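PDB 3TQE: malonyl-CoA-[acyl-carrier-protein] transacylase from Coxiella burnetii, which probably transfers the malonyl group from malonyl-CoA to holo-acyl carrier protein, supplying the malonyl-ACP used in fatty acid synthesis. Local coordinates for residues E35-A40 with L70-V75; G98-L103 with G249-Q254; E127-G132 with C206-P211. All coordinates share one frame; numbering follows the deposited sequence.

Contact 1: E35-A40 with L70-V75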
loop_
_atom_site.group_PDB
_atom_site.type_symbol
_atom_site.label_atom_id
_atom_site.label_comp_id
_atom_site.label_asym_id
_atom_site.label_seq_id
_atom_site.Cartn_x
_atom_site.Cartn_y
_atom_site.Cartn_z
ATOM N N GLU A 35 4.090 16.569 14.398
ATOM C CA GLU A 35 3.899 15.786 15.618
ATOM C C GLU A 35 3.874 14.291 15.309
ATOM O O GLU A 35 4.435 13.480 16.037
ATOM C CB GLU A 35 2.640 16.204 16.345
ATOM C CG GLU A 35 2.411 15.488 17.670
ATOM C CD GLU A 35 3.226 16.056 18.826
ATOM O OE1 GLU A 35 4.398 16.459 18.617
ATOM O OE2 GLU A 35 2.698 16.079 19.967
ATOM N N THR A 36 3.238 13.927 14.223
ATOM C CA THR A 36 3.162 12.524 13.834
ATOM C C THR A 36 4.538 12.003 13.450
ATOM O O THR A 36 4.918 10.908 13.825
ATOM C CB THR A 36 2.140 12.362 12.685
ATOM O OG1 THR A 36 0.859 12.784 13.173
ATOM C CG2 THR A 36 2.032 10.922 12.191
ATOM N N PHE A 37 5.288 12.775 12.690
ATOM C CA PHE A 37 6.627 12.372 12.335
ATOM C C PHE A 37 7.506 12.323 13.568
ATOM O O PHE A 37 8.393 11.478 13.636
ATOM C CB PHE A 37 7.224 13.269 11.254
ATOM C CG PHE A 37 6.839 12.856 9.869
ATOM C CD1 PHE A 37 7.660 12.049 9.123
ATOM C CD2 PHE A 37 5.614 13.207 9.339
ATOM C CE1 PHE A 37 7.288 11.634 7.869
ATOM C CE2 PHE A 37 5.240 12.778 8.076
ATOM C CZ PHE A 37 6.077 12.005 7.346
ATOM N N GLN A 38 7.276 13.200 14.543
ATOM C CA GLN A 38 8.039 13.161 15.790
ATOM C C GLN A 38 7.789 11.859 16.539
ATOM O O GLN A 38 8.713 11.256 17.091
ATOM C CB GLN A 38 7.693 14.362 16.672
ATOM C CG GLN A 38 8.398 15.652 16.265
ATOM C CD GLN A 38 7.811 16.919 16.904
ATOM O OE1 GLN A 38 6.753 16.902 17.549
ATOM N NE2 GLN A 38 8.515 18.028 16.724
ATOM N N GLN A 39 6.532 11.434 16.568
ATOM C CA GLN A 39 6.180 10.165 17.182
ATOM C C GLN A 39 6.909 9.035 16.480
ATOM O O GLN A 39 7.466 8.155 17.126
ATOM C CB GLN A 39 4.679 9.947 17.110
ATOM C CG GLN A 39 3.943 10.857 18.067
ATOM C CD GLN A 39 2.471 10.876 17.861
ATOM O OE1 GLN A 39 1.948 10.160 17.031
ATOM N NE2 GLN A 39 1.779 11.683 18.647
ATOM N N ALA A 40 6.869 9.026 15.164
ATOM C CA ALA A 40 7.564 7.998 14.428
ATOM C C ALA A 40 9.059 8.021 14.691
ATOM O O ALA A 40 9.674 6.984 14.869
ATOM C CB ALA A 40 7.281 8.118 12.959
ATOM N N LEU A 70 6.288 5.983 4.639
ATOM C CA LEU A 70 4.961 6.015 4.039
ATOM C C LEU A 70 3.877 5.749 5.058
ATOM O O LEU A 70 2.799 6.354 5.019
ATOM C CB LEU A 70 4.877 5.029 2.913
ATOM C CG LEU A 70 5.500 5.550 1.639
ATOM C CD1 LEU A 70 5.515 4.402 0.635
ATOM C CD2 LEU A 70 4.750 6.778 1.088
ATOM N N LEU A 71 4.128 4.846 6.000
ATOM C CA LEU A 71 3.136 4.641 7.044
ATOM C C LEU A 71 2.883 5.954 7.770
ATOM O O LEU A 71 1.740 6.349 8.034
ATOM C CB LEU A 71 3.593 3.571 8.029
ATOM C CG LEU A 71 2.736 3.428 9.266
ATOM C CD1 LEU A 71 1.387 2.897 8.861
ATOM C CD2 LEU A 71 3.422 2.557 10.310
ATOM N N THR A 72 3.954 6.656 8.082
ATOM C CA THR A 72 3.868 7.910 8.831
ATOM C C THR A 72 3.157 8.975 8.003
ATOM O O THR A 72 2.308 9.680 8.514
ATOM C CB THR A 72 5.263 8.342 9.282
ATOM O OG1 THR A 72 5.823 7.319 10.093
ATOM C CG2 THR A 72 5.202 9.632 10.094
ATOM N N ALA A 73 3.496 9.065 6.733
ATOM C CA ALA A 73 2.855 10.038 5.844
ATOM C C ALA A 73 1.358 9.762 5.739
ATOM O O ALA A 73 0.541 10.670 5.833
ATOM C CB ALA A 73 3.485 10.008 4.477
ATOM N N ASP A 74 1.006 8.492 5.568
ATOM C CA ASP A 74 -0.394 8.137 5.409
ATOM C C ASP A 74 -1.154 8.466 6.698
ATOM O O ASP A 74 -2.256 8.999 6.653
ATOM C CB ASP A 74 -0.513 6.647 5.152
ATOM C CG ASP A 74 -0.081 6.193 3.749
ATOM O OD1 ASP A 74 0.382 6.984 2.911
ATOM O OD2 ASP A 74 -0.220 4.956 3.511
ATOM N N VAL A 75 -0.596 8.109 7.847
ATOM C CA VAL A 75 -1.250 8.376 9.108
ATOM C C VAL A 75 -1.330 9.879 9.372
ATOM O O VAL A 75 -2.323 10.377 9.865
ATOM C CB VAL A 75 -0.534 7.662 10.232
ATOM C CG1 VAL A 75 -1.011 8.151 11.573
ATOM C CG2 VAL A 75 -0.737 6.165 10.076
#
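The ring of Phe37 presents one face to Thr72, whose methyl CG2 sits over its centre. The evidence for a centred CH-pi contact is twofold: CG2 lies 3.4 Å from the ring centroid and only 4° off the normal, and all six ring carbons are almost equidistant from it. The same ring meets Trp49 in an edge-to-face contact. At the far end, Phe37 CZ lies obliquely to Ala73 N, at 4.0 Å.

Thr72 carries this contact because CG2 stands anti to its backbone N (OG1 chi1 -59°), aimed across the interface. Its OG1, beside the N, is hydrogen-bonded to Pro68 O one turn earlier, and also has the methyl of Ala40 against it, Ala40 CB to Thr72 OG1 being 3.3 Å. Thr36 repeats the pattern: its CG2 lies 4.0 Å from Thr72 CG2, the two side chains running antiparallel alongside each other, and it also reaches Val75 CG1 at 4.2 Å. Thr36 OG1 is hydrogen-bonded to both Ile32 O and Arg79 NH1, which leaves the methyl for packing.

The axes of the segments approach to 9.4 Å at 149°, with Phe37 and Thr72 nearest in the backbone register. Leu48 covers Phe37, Ala40 and Thr72. This is buried packing of two roughly antiparallel helices, 31-44 and 63-83, in the helical part of the acyltransferase domain, away from the annotated sites.

Contact 2: G98-L103 with G249-Q254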
loop_
_atom_site.group_PDB
_atom_site.type_symbol
_atom_site.label_atom_id
_atom_site.label_comp_id
_atom_site.label_asym_id
_atom_site.label_seq_id
_atom_site.Cartn_x
_atom_site.Cartn_y
_atom_site.Cartn_z
ATOM N N GLY A 98 0.325 -0.058 2.782
ATOM C CA GLY A 98 -0.808 0.754 3.119
ATOM C C GLY A 98 -1.796 0.075 4.022
ATOM O O GLY A 98 -2.552 0.720 4.720
ATOM N N GLU A 99 -1.812 -1.246 4.014
ATOM C CA GLU A 99 -2.722 -1.953 4.876
ATOM C C GLU A 99 -2.417 -1.685 6.351
ATOM O O GLU A 99 -3.325 -1.626 7.167
ATOM C CB GLU A 99 -2.626 -3.435 4.529
ATOM C CG GLU A 99 -3.570 -4.311 5.281
ATOM C CD GLU A 99 -3.867 -5.582 4.474
ATOM O OE1 GLU A 99 -4.231 -5.456 3.267
ATOM O OE2 GLU A 99 -3.743 -6.684 5.060
ATOM N N TYR A 100 -1.143 -1.454 6.674
ATOM C CA TYR A 100 -0.785 -1.118 8.039
ATOM C C TYR A 100 -1.300 0.239 8.393
ATOM O O TYR A 100 -1.695 0.464 9.535
ATOM C CB TYR A 100 0.718 -1.164 8.255
ATOM C CG TYR A 100 1.241 -2.580 8.192
ATOM C CD1 TYR A 100 1.436 -3.295 9.349
ATOM C CD2 TYR A 100 1.492 -3.218 6.976
ATOM C CE1 TYR A 100 1.883 -4.596 9.316
ATOM C CE2 TYR A 100 1.909 -4.556 6.928
ATOM C CZ TYR A 100 2.140 -5.215 8.112
ATOM O OH TYR A 100 2.552 -6.517 8.080
ATOM N N ALA A 101 -1.225 1.176 7.452
ATOM C CA ALA A 101 -1.776 2.476 7.717
ATOM C C ALA A 101 -3.261 2.386 7.959
ATOM O O ALA A 101 -3.772 3.016 8.872
ATOM C CB ALA A 101 -1.482 3.437 6.563
ATOM N N ALA A 102 -3.956 1.588 7.165
ATOM C CA ALA A 102 -5.407 1.418 7.336
ATOM C C ALA A 102 -5.688 0.873 8.731
ATOM O O ALA A 102 -6.581 1.328 9.430
ATOM C CB ALA A 102 -5.947 0.511 6.276
ATOM N N LEU A 103 -4.899 -0.097 9.169
ATOM C CA LEU A 103 -5.111 -0.666 10.471
ATOM C C LEU A 103 -4.810 0.271 11.619
ATOM O O LEU A 103 -5.490 0.246 12.636
ATOM C CB LEU A 103 -4.317 -1.952 10.635
ATOM C CG LEU A 103 -4.839 -3.127 9.827
ATOM C CD1 LEU A 103 -3.791 -4.215 9.800
ATOM C CD2 LEU A 103 -6.191 -3.627 10.384
ATOM N N GLY A 249 -2.751 -13.323 10.737
ATOM C CA GLY A 249 -2.596 -14.225 9.622
ATOM C C GLY A 249 -2.645 -13.511 8.287
ATOM O O GLY A 249 -1.885 -13.851 7.376
ATOM N N ALA A 250 -3.561 -12.555 8.156
ATOM C CA ALA A 250 -3.716 -11.836 6.916
ATOM C C ALA A 250 -2.484 -11.013 6.586
ATOM O O ALA A 250 -2.072 -10.933 5.436
ATOM C CB ALA A 250 -4.946 -10.959 6.970
ATOM N N LEU A 251 -1.900 -10.407 7.598
ATOM C CA LEU A 251 -0.716 -9.579 7.399
ATOM C C LEU A 251 0.492 -10.402 7.044
ATOM O O LEU A 251 1.327 -9.986 6.249
ATOM C CB LEU A 251 -0.413 -8.729 8.624
ATOM C CG LEU A 251 -1.465 -7.659 8.901
ATOM C CD1 LEU A 251 -1.188 -7.051 10.256
ATOM C CD2 LEU A 251 -1.492 -6.586 7.784
ATOM N N ILE A 252 0.598 -11.590 7.609
ATOM C CA ILE A 252 1.742 -12.424 7.303
ATOM C C ILE A 252 1.566 -13.041 5.917
ATOM O O ILE A 252 2.481 -13.062 5.111
ATOM C CB ILE A 252 1.943 -13.477 8.387
ATOM C CG1 ILE A 252 2.300 -12.791 9.720
ATOM C CG2 ILE A 252 2.991 -14.485 7.958
ATOM C CD1 ILE A 252 3.505 -11.868 9.664
ATOM N N LYS A 253 0.375 -13.533 5.620
ATOM C CA LYS A 253 0.114 -14.116 4.304
ATOM C C LYS A 253 0.270 -13.097 3.188
ATOM O O LYS A 253 0.631 -13.442 2.083
ATOM C CB LYS A 253 -1.271 -14.755 4.281
ATOM C CG LYS A 253 -1.526 -15.676 3.082
ATOM C CD LYS A 253 -2.919 -16.338 3.181
ATOM C CE LYS A 253 -3.174 -17.294 2.025
ATOM N NZ LYS A 253 -4.497 -18.004 2.152
ATOM N N GLN A 254 -0.008 -11.836 3.491
ATOM C CA GLN A 254 0.122 -10.773 2.520
ATOM C C GLN A 254 1.478 -10.766 1.870
ATOM O O GLN A 254 1.588 -10.434 0.710
ATOM C CB GLN A 254 -0.121 -9.425 3.222
ATOM C CG GLN A 254 -0.239 -8.250 2.307
ATOM C CD GLN A 254 0.160 -6.953 2.995
ATOM O OE1 GLN A 254 1.203 -6.850 3.628
ATOM N NE2 GLN A 254 -0.654 -5.952 2.832
HETATM O O HOH W 1 -3.709 -8.946 3.611
HETATM O O HOH W 2 2.497 -7.620 5.729
#
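Leu251 reaches Tyr100 and Leu103 tip to tip because each of these three side chains has CG anti to its own carbonyl carbon (chi1 -67° in Leu251), while Glu99 and Gln254 have CG anti to the backbone N and extended chains that span the gap from either helix. Leu251 CD2 stands over one face of the Tyr100 ring, 4.2 Å from its centroid and offset toward the rim, a CH-pi contact. Leu103 CD1 closes the apolar patch at 3.9 Å from Leu251 CD2. The amide nitrogen of Gln254 rests against the Glu99 chain, NE2 lying 3.6 Å from Glu99 CB, in a contact that is not a hydrogen bond; the amide and carboxylate planes are turned 46° apart.

Two waters join the helices. One lies in the plane of the Tyr100 ring at its edge and accepts from the hydroxyl, Tyr100 OH to water being 2.6 Å; its own protons go to Leu251 O and Gln254 OE1, the latter also at 2.6 Å. The other donates to Glu99 OE2 at 2.7 Å and to Ala250 O at a longer 3.2 Å.

The polar ends have further partners: Glu99 OE2 is hydrogen-bonded to His234 ND1 and OE1 to Asn235 N, while Gln254 binds Arg121 through OE1 and Ser96 O through NE2. The segment axes run at 164°, and their 11.7 Å separation is bridged by these side chains and the two waters. Ser96 and His205 are the predicted active-site pair, and Gln254 O accepts from His205 ND1. Together with Gly98 in the GxSxG sequence, this is consistent with the nucleophile elbow and Ser-His dyad of FabD transacylases, in which a backbone carbonyl orients the histidine.

Contact 3: E127-G132 with C206-P211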
loop_
_atom_site.group_PDB
_atom_site.type_symbol
_atom_site.label_atom_id
_atom_site.label_comp_id
_atom_site.label_asym_id
_atom_site.label_seq_id
_atom_site.Cartn_x
_atom_site.Cartn_y
_atom_site.Cartn_z
ATOM N N GLU A 127 16.055 -8.535 3.174
ATOM C CA GLU A 127 17.024 -9.585 3.432
ATOM C C GLU A 127 16.614 -10.925 2.884
ATOM O O GLU A 127 17.424 -11.868 2.882
ATOM C CB GLU A 127 17.263 -9.681 4.935
ATOM C CG GLU A 127 17.911 -8.444 5.474
ATOM C CD GLU A 127 18.259 -8.553 6.958
ATOM O OE1 GLU A 127 18.244 -9.700 7.470
ATOM O OE2 GLU A 127 18.541 -7.501 7.605
ATOM N N ALA A 128 15.382 -11.051 2.399
ATOM C CA ALA A 128 14.865 -12.369 2.077
ATOM C C ALA A 128 15.564 -12.992 0.891
ATOM O O ALA A 128 15.751 -14.187 0.883
ATOM C CB ALA A 128 13.382 -12.319 1.823
ATOM N N VAL A 129 15.899 -12.172 -0.097
ATOM C CA VAL A 129 16.488 -12.635 -1.355
ATOM C C VAL A 129 17.812 -11.919 -1.552
ATOM O O VAL A 129 17.878 -10.708 -1.423
ATOM C CB VAL A 129 15.531 -12.296 -2.533
ATOM C CG1 VAL A 129 16.112 -12.656 -3.878
ATOM C CG2 VAL A 129 14.195 -13.013 -2.329
ATOM N N PRO A 130 18.881 -12.665 -1.911
ATOM C CA PRO A 130 20.116 -11.958 -2.074
ATOM C C PRO A 130 20.038 -10.907 -3.166
ATOM O O PRO A 130 19.288 -11.039 -4.149
ATOM C CB PRO A 130 21.115 -13.058 -2.430
ATOM C CG PRO A 130 20.521 -14.297 -1.943
ATOM C CD PRO A 130 19.041 -14.115 -2.060
ATOM N N VAL A 131 20.808 -9.848 -2.976
ATOM C CA VAL A 131 20.913 -8.760 -3.933
ATOM C C VAL A 131 20.984 -9.278 -5.380
ATOM O O VAL A 131 21.760 -10.187 -5.678
ATOM C CB VAL A 131 22.196 -7.909 -3.655
ATOM C CG1 VAL A 131 23.449 -8.783 -3.714
ATOM C CG2 VAL A 131 22.299 -6.778 -4.670
ATOM N N GLY A 132 20.119 -8.748 -6.248
ATOM C CA GLY A 132 20.129 -9.089 -7.675
ATOM C C GLY A 132 19.344 -10.325 -8.077
ATOM O O GLY A 132 19.116 -10.557 -9.266
ATOM N N CYS A 206 5.297 -12.906 -3.128
ATOM C CA CYS A 206 5.520 -14.193 -3.727
ATOM C C CYS A 206 6.221 -15.059 -2.724
ATOM O O CYS A 206 6.661 -14.576 -1.693
ATOM C CB CYS A 206 6.309 -14.059 -5.036
ATOM S SG CYS A 206 8.071 -13.856 -4.916
ATOM N N PRO A 207 6.355 -16.350 -3.010
ATOM C CA PRO A 207 6.940 -17.244 -2.026
ATOM C C PRO A 207 8.387 -16.957 -1.650
ATOM O O PRO A 207 8.845 -17.417 -0.608
ATOM C CB PRO A 207 6.819 -18.606 -2.711
ATOM C CG PRO A 207 5.643 -18.470 -3.541
ATOM C CD PRO A 207 5.679 -17.101 -4.077
ATOM N N LEU A 208 9.104 -16.164 -2.436
ATOM C CA LEU A 208 10.444 -15.774 -2.022
ATOM C C LEU A 208 10.473 -14.941 -0.757
ATOM O O LEU A 208 11.511 -14.813 -0.131
ATOM C CB LEU A 208 11.163 -15.019 -3.124
ATOM C CG LEU A 208 11.363 -15.833 -4.392
ATOM C CD1 LEU A 208 12.104 -14.972 -5.374
ATOM C CD2 LEU A 208 12.120 -17.131 -4.090
HETATM N N MSE A 209 9.328 -14.382 -0.377
HETATM C CA MSE A 209 9.243 -13.638 0.852
HETATM C C MSE A 209 9.018 -14.523 2.063
HETATM O O MSE A 209 8.953 -14.019 3.176
HETATM C CB MSE A 209 8.123 -12.620 0.759
HETATM C CG MSE A 209 8.385 -11.453 -0.110
HETATM SE SE MSE A 209 9.922 -10.357 0.390
HETATM C CE MSE A 209 11.177 -11.089 -0.878
ATOM N N GLN A 210 8.913 -15.843 1.886
ATOM C CA GLN A 210 8.609 -16.665 3.029
ATOM C C GLN A 210 9.593 -16.479 4.206
ATOM O O GLN A 210 9.171 -16.447 5.345
ATOM C CB GLN A 210 8.501 -18.129 2.643
ATOM C CG GLN A 210 7.966 -18.996 3.765
ATOM C CD GLN A 210 6.535 -18.665 4.169
ATOM O OE1 GLN A 210 5.650 -18.543 3.328
ATOM N NE2 GLN A 210 6.308 -18.516 5.478
ATOM N N PRO A 211 10.892 -16.321 3.945
ATOM C CA PRO A 211 11.778 -16.128 5.096
ATOM C C PRO A 211 11.447 -14.867 5.872
ATOM O O PRO A 211 11.564 -14.832 7.091
ATOM C CB PRO A 211 13.153 -16.000 4.450
ATOM C CG PRO A 211 13.021 -16.719 3.163
ATOM C CD PRO A 211 11.641 -16.498 2.690
HETATM O O HOH W 3 13.805 -16.247 -0.412
#
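Ala128 and Val129, where helix 111-128 gives way to loop, press their methyls against Leu208 and Met209, the latter present as selenomethionine, of the 3-10 turn 207-209. Both segments lie at helix ends of the acyltransferase fold: the first leads to strand 134-140 of the mixed sheet, and the second follows strand 194-197 and runs into helix 210-220, as expected where the small ferredoxin-like subdomain joins the larger one.

The first shell is apolar. Ala128 CB touches Met209 CE at 3.7 Å, and also lies against the carbonyl oxygen of Leu208. Val129 CG2, which stands beside its backbone N, touches two partners, Leu208 CB at 3.7 Å and Met209 CE at 3.9 Å; the Val129 and Met209 side chains cross at about a right angle. The CB of Met209 points away from the other segment, and bends at chi2 (-60°) and chi3 (99°), the latter about the bond from CG to SE, carry CE back to the contact. Pro211 adds only a distant touch, its CG lying 4.4 Å from Ala128 O.

One water forms the next layer: it donates to Ala128 O at 3.1 Å and to Leu208 O at 2.7 Å, bridging the two backbones beside the methyls. Further out, Pro203 packs on both Val129 and Met209, and a salt bridge from Glu127 to Arg215 ties the end of helix 111-128 to helix 210-220. The turn itself is shaped from within. Met209 N bonds to Cys206 O and Gln210 N to Pro207 O, the i to i+3 pattern of a 3-10 turn, and Leu208 N makes a long bond to Cys206 SG, 3.5 Å with an N-H...S angle of 150°.

In the fold
Contacts 1 and 2, centres about 17 Å apart, touch where helix 63-83 packs on helix 97-105: Leu71 CD1 lies 3.4 Å from Ala101 CA. Contact 3 lies about 18 Å from contact 2 and 27 Å from contact 1, centre to centre, touching neither. Helix 111-128 packs on Thr36 and Leu71 of contact 1 and Tyr100 of contact 2, then ends in contact 3. Along the chain contact 1 closes first; contact 3 then falls wholly between the segments of contact 2. Contact 2 adjoins both predicted active-site residues; contact 3, at the probable subdomain junction, comes within about 6 Å of His205, side chain to side chain; contact 1 joins helices 31-44 and 63-83, away from the sites.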